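Local coordinates for protein p450 cytochrome, putative (Rippkaea orientalis, PDB 6Y01) that probably binds and carries the molybdenum cofactor (Moco), as a transport protein with a Rossmann fold, at residues 104-109 against 122-127; 137-140 against 144-147; 39-44 against 164-169; 65-70 against 86-91. All blocks are in the same frame, centred on the assembly; numbering follows the deposited sequence. Where two conformers were deposited one is given.

Contact 1. Residues 104-109 against 122-127; sequences INVLSS and LSEVAL
Asn-105 and Val-106 of helix 102-108 face Glu-124 and Leu-127 of helix 119-130, the two segment axes approaching to 9.4 Å. Asn-105 reaches out with its amide: CG stands anti to the carbonyl carbon (chi1 -62°), which turns ND2 toward the extended Glu-124 side chain. Both bonds it makes there are weak. Asn-105 ND2 lies 3.2 Å from Glu-124 OE2, with an N-H...O angle of 131°, and the straighter approach to OE1 rests on an oxygen whose place is doubtful. Amide and carboxylate are turned 58° apart, so the groups meet askew and not as a flat pair. The next residue, Val-106, divides its methyl groups. CG1 lies 3.4 Å from the backbone oxygen, O, of Glu-124, and CG2, between its own backbone N and carbonyl carbon, faces Leu-127 CB at 4.2 Å; these two side chains lie roughly perpendicular. Behind Asn-105, the backbone is tied down by Ser-109, whose OG gives a 2.8 Å hydrogen bond to Asn-105 O. Ser-123 OG, in one of its two conformers, is hydrogen-bonded to Asn-102 ND2 and adds a second link between the two helices. Glu-124 closes a GxGTxxE sequence resembling the PGGxGTxxE signature of LOG proteins in the SLOG clan, consistent with a place beside the ligand pocket. Chemically, the weak bond to OE2, with the one to OE1 less sure, probably orients the buried carboxylate only loosely, and within this contact the packing of Val-106 backs the polar pair.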
loop_
_atom_site.group_PDB
_atom_site.type_symbol
_atom_site.label_atom_id
_atom_site.label_comp_id
_atom_site.label_asym_id
_atom_site.label_seq_id
_atom_site.Cartn_x
_atom_site.Cartn_y
_atom_site.Cartn_z
ATOM N N ILE D 104 -3.912 4.048 -6.381
ATOM C CA ILE D 104 -5.265 3.470 -6.445
ATOM C C ILE D 104 -6.173 4.402 -7.222
ATOM O O ILE D 104 -6.944 3.913 -8.069
ATOM C CB ILE D 104 -5.817 3.246 -5.026
ATOM C CG1 ILE D 104 -4.891 2.308 -4.242
ATOM C CG2 ILE D 104 -7.241 2.717 -5.118
ATOM C CD1 ILE D 104 -5.306 2.107 -2.833
ATOM N N ASN D 105 -6.030 5.710 -6.981
ATOM C CA ASN D 105 -6.894 6.672 -7.703
ATOM C C ASN D 105 -6.751 6.468 -9.205
ATOM O O ASN D 105 -7.683 6.472 -9.960
ATOM C CB ASN D 105 -6.536 8.132 -7.383
ATOM C CG ASN D 105 -6.716 8.521 -5.924
ATOM O OD1 ASN D 105 -7.170 7.758 -5.168
ATOM N ND2 ASN D 105 -6.242 9.707 -5.519
ATOM N N VAL D 106 -5.479 6.330 -9.642
ATOM C CA VAL D 106 -5.228 6.291 -11.107
ATOM C C VAL D 106 -5.554 4.936 -11.690
ATOM O O VAL D 106 -6.129 4.881 -12.780
ATOM C CB VAL D 106 -3.892 6.891 -11.511
ATOM C CG1 VAL D 106 -3.729 8.318 -10.952
ATOM C CG2 VAL D 106 -2.793 5.974 -11.121
ATOM N N LEU D 107 -5.247 3.856 -10.974
ATOM C CA LEU D 107 -5.561 2.524 -11.503
ATOM C C LEU D 107 -7.078 2.290 -11.596
ATOM O O LEU D 107 -7.523 1.513 -12.433
ATOM C CB LEU D 107 -4.937 1.452 -10.622
ATOM C CG LEU D 107 -3.388 1.370 -10.699
ATOM C CD1 LEU D 107 -2.919 0.351 -9.664
ATOM C CD2 LEU D 107 -2.942 1.003 -12.094
ATOM N N SER D 108 -7.841 2.952 -10.724
ATOM C CA SER D 108 -9.310 2.761 -10.664
ATOM C C SER D 108 -10.065 3.618 -11.671
ATOM O O SER D 108 -11.271 3.404 -11.839
ATOM C CB SER D 108 -9.756 3.072 -9.255
ATOM O OG SER D 108 -9.188 2.243 -8.283
ATOM N N SER D 109 -9.434 4.620 -12.235
ATOM C CA SER D 109 -10.084 5.606 -13.107
ATOM C C SER D 109 -10.026 5.140 -14.556
ATOM O O SER D 109 -8.981 4.610 -15.001
ATOM C CB SER D 109 -9.432 6.945 -12.983
ATOM O OG SER D 109 -9.554 7.511 -11.691
ATOM N N LEU D 122 0.628 16.614 -9.591
ATOM C CA LEU D 122 1.759 16.214 -10.478
ATOM C C LEU D 122 2.083 14.740 -10.272
ATOM O O LEU D 122 2.285 14.004 -11.277
ATOM C CB LEU D 122 2.981 17.056 -10.158
ATOM C CG LEU D 122 4.016 17.156 -11.244
ATOM C CD1 LEU D 122 3.505 17.971 -12.428
ATOM C CD2 LEU D 122 5.224 17.863 -10.667
ATOM N N SER D 123 2.129 14.295 -9.020
ATOM C CA SER D 123 2.429 12.867 -8.726
ATOM C C SER D 123 1.368 11.973 -9.362
ATOM O O SER D 123 1.709 10.949 -9.947
ATOM C CB SER D 123 2.599 12.583 -7.249
ATOM O OG SER D 123 1.371 12.441 -6.536
ATOM N N GLU D 124 0.076 12.347 -9.245
ATOM C CA GLU D 124 -0.981 11.508 -9.809
ATOM C C GLU D 124 -0.952 11.475 -11.329
ATOM O O GLU D 124 -1.152 10.405 -11.903
ATOM C CB GLU D 124 -2.361 11.996 -9.324
ATOM C CG GLU D 124 -2.510 11.671 -7.892
ATOM C CD GLU D 124 -3.838 11.692 -7.284
ATOM O OE1 GLU D 124 -4.831 11.337 -8.058
ATOM O OE2 GLU D 124 -3.892 11.875 -6.056
ATOM N N VAL D 125 -0.744 12.619 -11.954
ATOM C CA VAL D 125 -0.636 12.634 -13.433
ATOM C C VAL D 125 0.533 11.747 -13.870
ATOM O O VAL D 125 0.360 10.987 -14.792
ATOM C CB VAL D 125 -0.487 14.049 -13.957
ATOM C CG1 VAL D 125 -0.138 14.074 -15.430
ATOM C CG2 VAL D 125 -1.771 14.856 -13.714
ATOM N N ALA D 126 1.671 11.892 -13.202
ATOM C CA ALA D 126 2.853 11.091 -13.567
ATOM C C ALA D 126 2.527 9.601 -13.447
ATOM O O ALA D 126 2.866 8.816 -14.364
ATOM C CB ALA D 126 4.043 11.514 -12.736
ATOM N N LEU D 127 1.930 9.193 -12.327
ATOM C CA LEU D 127 1.551 7.772 -12.119
ATOM C C LEU D 127 0.534 7.309 -13.165
ATOM O O LEU D 127 0.600 6.212 -13.654
ATOM C CB LEU D 127 1.028 7.547 -10.698
ATOM C CG LEU D 127 2.059 7.685 -9.584
ATOM C CD1 LEU D 127 1.373 7.719 -8.209
ATOM C CD2 LEU D 127 3.055 6.568 -9.645
#

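Contact 2. Residues 137-140 against 144-147; sequences LLND and SQEL
Leu-137 in strand 135-138 and Asn-139 just beyond it meet Ser-144 and Gln-145 of helix 142-151 in a small mixed contact: one amide-amide hydrogen bond beside a patch of aliphatic carbon. It is partly buried and lies where the chain leaves the sheet and turns into the next helix. Gln-145 does most of the reaching. Its CG is anti to the carbonyl carbon (chi1 -67°) and the chain runs extended from there, carrying NE2 to Asn-139 OD1 at 2.8 Å. The N-H points nearly straight at the oxygen, 164°, and OD1 lies in the plane of the Gln-145 amide, whereas NE2 sits above the carbonyl plane of Asn-139. OD1 has a second donor, the backbone N of Asp-141, so two bonds grip it and fix the Asn-139 amide. Its other end fares worse: Asn-139 ND2 is buried without a partner, 3.8 Å from Ser-144 OG. These elements open the beta-alpha-beta unit of strand 135-138, helix 142-151 and strand 157-158 in the Rossmann fold. Leu-137 CD1 packs against the helix at Gln-145 CA, 4.1 Å away, the two side chains running alongside with their ends pointing opposite ways. Both also touch Ile-158 of the next strand in the sheet. On the helix, Leu-147 packs against Leu-147 of the second subunit.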
loop_
_atom_site.group_PDB
_atom_site.type_symbol
_atom_site.label_atom_id
_atom_site.label_comp_id
_atom_site.label_asym_id
_atom_site.label_seq_id
_atom_site.Cartn_x
_atom_site.Cartn_y
_atom_site.Cartn_z
ATOM N N LEU D 137 -5.480 17.214 -19.044
ATOM C CA LEU D 137 -5.060 18.373 -18.241
ATOM C C LEU D 137 -6.003 19.537 -18.512
ATOM O O LEU D 137 -6.192 19.926 -19.650
ATOM C CB LEU D 137 -3.623 18.751 -18.595
ATOM C CG LEU D 137 -2.603 17.611 -18.478
ATOM C CD1 LEU D 137 -1.214 18.128 -18.889
ATOM C CD2 LEU D 137 -2.566 17.055 -17.087
ATOM N N LEU D 138 -6.508 20.097 -17.438
ATOM C CA LEU D 138 -7.355 21.321 -17.479
ATOM C C LEU D 138 -6.713 22.343 -16.544
ATOM O O LEU D 138 -6.976 22.341 -15.328
ATOM C CB LEU D 138 -8.795 20.948 -17.112
ATOM C CG LEU D 138 -9.761 22.109 -17.177
ATOM C CD1 LEU D 138 -10.037 22.546 -18.593
ATOM C CD2 LEU D 138 -11.048 21.674 -16.528
ATOM N N ASN D 139 -5.758 23.105 -17.084
ATOM C CA ASN D 139 -4.980 24.032 -16.254
ATOM C C ASN D 139 -4.351 25.093 -17.125
ATOM O O ASN D 139 -4.427 24.995 -18.360
ATOM C CB ASN D 139 -3.916 23.321 -15.415
ATOM C CG ASN D 139 -2.796 22.705 -16.208
ATOM O OD1 ASN D 139 -2.234 23.336 -17.113
ATOM N ND2 ASN D 139 -2.539 21.453 -15.898
ATOM N N ASP D 140 -3.745 26.064 -16.461
ATOM C CA ASP D 140 -3.076 27.202 -17.124
ATOM C C ASP D 140 -1.573 27.129 -16.878
ATOM O O ASP D 140 -0.971 28.185 -16.756
ATOM C CB ASP D 140 -3.673 28.525 -16.639
ATOM C CG ASP D 140 -5.110 28.680 -17.090
ATOM O OD1 ASP D 140 -5.382 28.341 -18.271
ATOM O OD2 ASP D 140 -5.967 29.093 -16.251
ATOM N N SER D 144 4.023 22.326 -17.122
ATOM C CA SER D 144 3.534 20.955 -16.845
ATOM C C SER D 144 2.999 20.329 -18.131
ATOM O O SER D 144 3.229 19.138 -18.334
ATOM C CB SER D 144 2.494 20.898 -15.712
ATOM O OG SER D 144 1.259 21.505 -16.081
ATOM N N GLN D 145 2.343 21.109 -18.983
ATOM C CA GLN D 145 1.734 20.584 -20.218
ATOM C C GLN D 145 2.847 20.083 -21.135
ATOM O O GLN D 145 2.781 18.942 -21.602
ATOM C CB GLN D 145 0.839 21.630 -20.887
ATOM C CG GLN D 145 -0.401 21.968 -20.057
ATOM C CD GLN D 145 -1.232 23.055 -20.697
ATOM O OE1 GLN D 145 -1.071 23.361 -21.875
ATOM N NE2 GLN D 145 -2.105 23.668 -19.904
ATOM N N GLU D 146 3.872 20.900 -21.318
ATOM C CA GLU D 146 5.021 20.543 -22.193
ATOM C C GLU D 146 5.762 19.335 -21.596
ATOM O O GLU D 146 6.078 18.378 -22.318
ATOM C CB GLU D 146 5.958 21.739 -22.332
ATOM N N LEU D 147 6.026 19.359 -20.296
ATOM C CA LEU D 147 6.780 18.263 -19.658
ATOM C C LEU D 147 6.044 16.928 -19.831
ATOM O O LEU D 147 6.651 15.924 -20.240
ATOM C CB LEU D 147 6.983 18.585 -18.183
ATOM C CG LEU D 147 7.813 17.551 -17.419
ATOM C CD1 LEU D 147 9.178 17.259 -18.071
ATOM C CD2 LEU D 147 8.050 18.056 -16.010
#

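Contact 3. Residues 39-44 against 164-169; sequences GQLIAL and NCIELI
Leu-41 and Ile-42 of helix 29-44 meet Ile-166 of helix 162-176 through aliphatic carbon alone; no ring, amide or carboxylate offers a face or an edge here. Ile-166 makes every close contact from its helix segment. Its CG1 is anti to the carbonyl carbon and CD1 folds back at chi2 -62°, so that the end of the branch meets both partners. Ile-166 CG1 rests 3.7 Å from Leu-41 CB and 4.0 Å from Leu-41 CD1. Ile-166 CD1 comes to 3.8 Å from Leu-41 CB and to 4.0 Å from Ile-42 CG1. Both pairs cross at a slant. Ile-42 also packs on Ile-18 and Val-20 of strand 17-21, and Ile-169, a turn beyond Ile-166, packs on Ile-18 and Val-111, so the pair of helices lies over the middle of the parallel sheet. An alanine in place of Ile-166 would lack the CG1 and CD1 branch and would probably open a gap beside Leu-41 and Ile-42, leaving them without their partner in 164-169. With no polar bond across it, the contact depends on shape and on the exclusion of water, joining early and late helices of the Rossmann fold.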
loop_
_atom_site.group_PDB
_atom_site.type_symbol
_atom_site.label_atom_id
_atom_site.label_comp_id
_atom_site.label_asym_id
_atom_site.label_seq_id
_atom_site.Cartn_x
_atom_site.Cartn_y
_atom_site.Cartn_z
ATOM N N GLY D 39 -17.756 18.198 -12.016
ATOM C CA GLY D 39 -18.511 17.232 -11.209
ATOM C C GLY D 39 -19.945 17.100 -11.705
ATOM O O GLY D 39 -20.461 16.005 -11.848
ATOM N N GLN D 40 -20.584 18.243 -11.941
ATOM C CA GLN D 40 -21.965 18.262 -12.467
ATOM C C GLN D 40 -22.014 17.526 -13.808
ATOM O O GLN D 40 -22.867 16.677 -14.015
ATOM C CB GLN D 40 -22.470 19.700 -12.664
ATOM C CG GLN D 40 -22.676 20.433 -11.376
ATOM C CD GLN D 40 -23.109 21.858 -11.597
ATOM O OE1 GLN D 40 -24.296 22.092 -11.816
ATOM N NE2 GLN D 40 -22.150 22.782 -11.480
ATOM N N LEU D 41 -21.088 17.837 -14.730
ATOM C CA LEU D 41 -21.151 17.262 -16.092
ATOM C C LEU D 41 -20.885 15.748 -16.068
ATOM O O LEU D 41 -21.500 15.003 -16.829
ATOM C CB LEU D 41 -20.165 17.967 -17.027
ATOM C CG LEU D 41 -20.415 19.440 -17.279
ATOM C CD1 LEU D 41 -19.269 20.029 -18.061
ATOM C CD2 LEU D 41 -21.738 19.674 -18.005
ATOM N N ILE D 42 -19.964 15.301 -15.217
ATOM C CA ILE D 42 -19.695 13.851 -15.084
ATOM C C ILE D 42 -20.978 13.148 -14.604
ATOM O O ILE D 42 -21.405 12.140 -15.153
ATOM C CB ILE D 42 -18.495 13.651 -14.128
ATOM C CG1 ILE D 42 -17.211 14.125 -14.822
ATOM C CG2 ILE D 42 -18.401 12.221 -13.635
ATOM C CD1 ILE D 42 -16.070 14.312 -13.849
ATOM N N ALA D 43 -21.601 13.698 -13.566
ATOM C CA ALA D 43 -22.827 13.104 -13.016
ATOM C C ALA D 43 -23.948 13.138 -14.062
ATOM O O ALA D 43 -24.699 12.158 -14.134
ATOM C CB ALA D 43 -23.209 13.840 -11.769
ATOM N N LEU D 44 -24.014 14.196 -14.862
ATOM C CA LEU D 44 -25.154 14.296 -15.819
ATOM C C LEU D 44 -24.998 13.252 -16.935
ATOM O O LEU D 44 -25.992 12.879 -17.555
ATOM C CB LEU D 44 -25.239 15.703 -16.402
ATOM C CG LEU D 44 -25.755 16.749 -15.412
ATOM C CD1 LEU D 44 -25.522 18.146 -15.954
ATOM C CD2 LEU D 44 -27.240 16.534 -15.069
ATOM N N ASN D 164 -15.186 20.483 -22.797
ATOM C CA ASN D 164 -14.196 19.832 -23.685
ATOM C C ASN D 164 -13.677 18.556 -23.017
ATOM O O ASN D 164 -13.467 17.567 -23.714
ATOM C CB ASN D 164 -13.084 20.817 -24.032
ATOM C CG ASN D 164 -12.074 20.273 -25.015
ATOM O OD1 ASN D 164 -10.874 20.486 -24.841
ATOM N ND2 ASN D 164 -12.540 19.647 -26.080
ATOM N N CYS D 165 -13.487 18.556 -21.697
ATOM C CA CYS D 165 -13.110 17.313 -20.988
ATOM C C CYS D 165 -14.129 16.207 -21.273
ATOM O O CYS D 165 -13.706 15.064 -21.526
ATOM C CB CYS D 165 -13.030 17.490 -19.482
ATOM S SG CYS D 165 -11.708 18.582 -18.933
ATOM N N ILE D 166 -15.416 16.524 -21.202
ATOM C CA ILE D 166 -16.460 15.503 -21.422
ATOM C C ILE D 166 -16.371 15.005 -22.865
ATOM O O ILE D 166 -16.467 13.784 -23.075
ATOM C CB ILE D 166 -17.864 16.059 -21.096
ATOM C CG1 ILE D 166 -17.929 16.580 -19.665
ATOM C CG2 ILE D 166 -18.920 15.018 -21.375
ATOM C CD1 ILE D 166 -17.682 15.557 -18.576
ATOM N N GLU D 167 -16.200 15.917 -23.830
ATOM C CA GLU D 167 -16.060 15.536 -25.253
ATOM C C GLU D 167 -14.878 14.567 -25.417
ATOM O O GLU D 167 -15.020 13.521 -26.091
ATOM C CB GLU D 167 -15.824 16.752 -26.145
ATOM N N LEU D 168 -13.753 14.883 -24.761
ATOM C CA LEU D 168 -12.544 14.046 -24.884
ATOM C C LEU D 168 -12.816 12.680 -24.271
ATOM O O LEU D 168 -12.454 11.678 -24.867
ATOM C CB LEU D 168 -11.347 14.734 -24.233
ATOM C CG LEU D 168 -10.805 15.950 -24.973
ATOM C CD1 LEU D 168 -9.814 16.697 -24.097
ATOM C CD2 LEU D 168 -10.127 15.525 -26.271
ATOM N N ILE D 169 -13.431 12.645 -23.095
ATOM C CA ILE D 169 -13.756 11.348 -22.461
ATOM C C ILE D 169 -14.594 10.495 -23.403
ATOM O O ILE D 169 -14.323 9.313 -23.531
ATOM C CB ILE D 169 -14.449 11.546 -21.108
ATOM C CG1 ILE D 169 -13.469 12.185 -20.111
ATOM C CG2 ILE D 169 -15.043 10.232 -20.604
ATOM C CD1 ILE D 169 -14.175 12.735 -18.885
#

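Contact 4. Residues 65-70 against 86-91; sequences GAKKAE and SDAVDI
Lys-67, near the end of helix 58-68, reaches across to Ala-88 and Asp-90 in the loop before strand 91-94. Its chain bends at chi2 and chi3 so that NZ doubles back to the Asp-90 carboxylate. The salt bridge runs from Lys-67 NZ to Asp-90 OD2 at 2.8 Å, on the syn lone pair of that oxygen, with a weak bond to OD1 at 3.1 Å. NZ also gives a hydrogen bond to Gly-71 O, so the ammonium group links both loop and helix end. On the way, Lys-67 CG passes 3.3 Å from Ala-88 O, an oxygen hydrogen-bonded to Thr-73 OG1, which also accepts from Asp-90 N. A methionine in place of Lys-67 would probably leave the Asp-90 carboxylate without its countercharge and Gly-71 O without this donor. The loop is held internally too: Ser-86 OG accepts from Ala-88 N at 3.1 Å, making an ST turn, and Val-89 N returns to Ser-86 O, closing a type I beta turn. Ser-86 OG is also hydrogen-bonded to Glu-60 OE1 of helix 58-68. On the helix side, Glu-70 N bonds to Lys-67 O and Gly-71 N to Ala-66 O, with Glu-70 at positive phi: the Schellman motif that ends the helix before strand 73-77.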
loop_
_atom_site.group_PDB
_atom_site.type_symbol
_atom_site.label_atom_id
_atom_site.label_comp_id
_atom_site.label_asym_id
_atom_site.label_seq_id
_atom_site.Cartn_x
_atom_site.Cartn_y
_atom_site.Cartn_z
ATOM N N GLY D 65 -20.342 19.254 -6.962
ATOM C CA GLY D 65 -20.921 19.361 -8.306
ATOM C C GLY D 65 -21.660 18.104 -8.713
ATOM O O GLY D 65 -22.797 18.148 -9.192
ATOM N N ALA D 66 -21.016 16.960 -8.509
ATOM C CA ALA D 66 -21.599 15.672 -8.870
ATOM C C ALA D 66 -22.854 15.466 -8.024
ATOM O O ALA D 66 -23.867 14.980 -8.548
ATOM C CB ALA D 66 -20.595 14.522 -8.704
ATOM N N LYS D 67 -22.786 15.769 -6.729
ATOM C CA LYS D 67 -23.977 15.556 -5.886
ATOM C C LYS D 67 -25.137 16.459 -6.280
ATOM O O LYS D 67 -26.314 16.043 -6.219
ATOM C CB LYS D 67 -23.641 15.747 -4.412
ATOM C CG LYS D 67 -22.744 14.672 -3.824
ATOM C CD LYS D 67 -23.136 13.268 -4.242
ATOM C CE LYS D 67 -24.520 12.852 -3.826
ATOM N NZ LYS D 67 -24.826 11.488 -4.355
ATOM N N LYS D 68 -24.827 17.668 -6.740
ATOM C CA LYS D 68 -25.873 18.611 -7.182
ATOM C C LYS D 68 -26.641 17.971 -8.331
ATOM O O LYS D 68 -27.850 18.170 -8.443
ATOM C CB LYS D 68 -25.271 19.941 -7.635
ATOM C CG LYS D 68 -26.288 20.966 -8.095
ATOM C CD LYS D 68 -25.666 22.171 -8.770
ATOM N N ALA D 69 -25.956 17.178 -9.165
ATOM C CA ALA D 69 -26.556 16.491 -10.322
ATOM C C ALA D 69 -26.889 15.027 -10.021
ATOM O O ALA D 69 -27.125 14.258 -10.961
ATOM C CB ALA D 69 -25.656 16.639 -11.519
ATOM N N GLU D 70 -26.947 14.673 -8.742
ATOM C CA GLU D 70 -27.412 13.366 -8.235
ATOM C C GLU D 70 -26.505 12.222 -8.718
ATOM O O GLU D 70 -26.961 11.096 -8.838
ATOM C CB GLU D 70 -28.883 13.173 -8.571
ATOM C CG GLU D 70 -29.766 14.272 -7.989
ATOM C CD GLU D 70 -31.233 14.092 -8.188
ATOM O OE1 GLU D 70 -31.669 13.562 -9.240
ATOM O OE2 GLU D 70 -31.904 14.518 -7.274
ATOM N N SER D 86 -16.051 14.577 3.672
ATOM C CA SER D 86 -17.192 15.492 3.529
ATOM C C SER D 86 -18.435 14.681 3.222
ATOM O O SER D 86 -18.395 13.527 2.717
ATOM C CB SER D 86 -16.941 16.535 2.444
ATOM O OG SER D 86 -17.271 16.030 1.150
ATOM N N ASP D 87 -19.560 15.387 3.399
ATOM C CA ASP D 87 -20.887 14.875 3.101
ATOM C C ASP D 87 -21.055 14.685 1.618
ATOM O O ASP D 87 -21.970 13.987 1.249
ATOM C CB ASP D 87 -21.974 15.897 3.529
ATOM C CG ASP D 87 -22.211 15.942 5.025
ATOM O OD1 ASP D 87 -21.695 15.059 5.763
ATOM O OD2 ASP D 87 -22.967 16.833 5.447
ATOM N N ALA D 88 -20.204 15.263 0.770
ATOM C CA ALA D 88 -20.375 15.111 -0.699
ATOM C C ALA D 88 -19.767 13.816 -1.264
ATOM O O ALA D 88 -19.964 13.529 -2.458
ATOM C CB ALA D 88 -19.807 16.276 -1.416
ATOM N N VAL D 89 -19.162 13.014 -0.386
ATOM C CA VAL D 89 -18.588 11.710 -0.777
ATOM C C VAL D 89 -19.562 10.628 -0.377
ATOM O O VAL D 89 -19.816 10.470 0.845
ATOM C CB VAL D 89 -17.243 11.468 -0.073
ATOM C CG1 VAL D 89 -16.748 10.002 -0.321
ATOM C CG2 VAL D 89 -16.219 12.531 -0.480
ATOM N N ASP D 90 -20.077 9.863 -1.322
ATOM C CA ASP D 90 -21.068 8.785 -1.009
ATOM C C ASP D 90 -20.377 7.516 -0.481
ATOM O O ASP D 90 -20.882 6.879 0.447
ATOM C CB ASP D 90 -21.847 8.385 -2.252
ATOM C CG ASP D 90 -22.729 9.482 -2.791
ATOM O OD1 ASP D 90 -23.323 10.225 -1.970
ATOM O OD2 ASP D 90 -22.780 9.665 -4.030
ATOM N N ILE D 91 -19.231 7.167 -1.095
ATOM C CA ILE D 91 -18.519 5.919 -0.771
ATOM C C ILE D 91 -17.089 6.280 -0.368
ATOM O O ILE D 91 -16.349 6.780 -1.197
ATOM C CB ILE D 91 -18.504 4.960 -1.984
ATOM C CG1 ILE D 91 -19.916 4.624 -2.482
ATOM C CG2 ILE D 91 -17.669 3.696 -1.663
ATOM C CD1 ILE D 91 -20.744 3.898 -1.486
#

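How the contacts relate
All four contacts belong to one Rossmann-type domain. Contact 3 closes the longest loop, and the other three are nested within it. Contacts 3 and 4 touch, Gln-40 CG lying 3.2 Å from Gly-65 O. Contact 2 meets contact 3 through Leu-138 CD2 and Cys-165 SG, 4.0 Å apart, and contact 1 through Leu-137 CD2 and Val-125 CG2 at 4.1 Å. Contacts 2 and 4 are farthest apart, with centres about 27 Å from each other. Contacts 1 and 2 both reach the second subunit, contacts 1 and 4 the third, and contact 3 touches none. Contact 1 holds the GxGTxxE glutamate, a motif consistent with a place near the cofactor pocket.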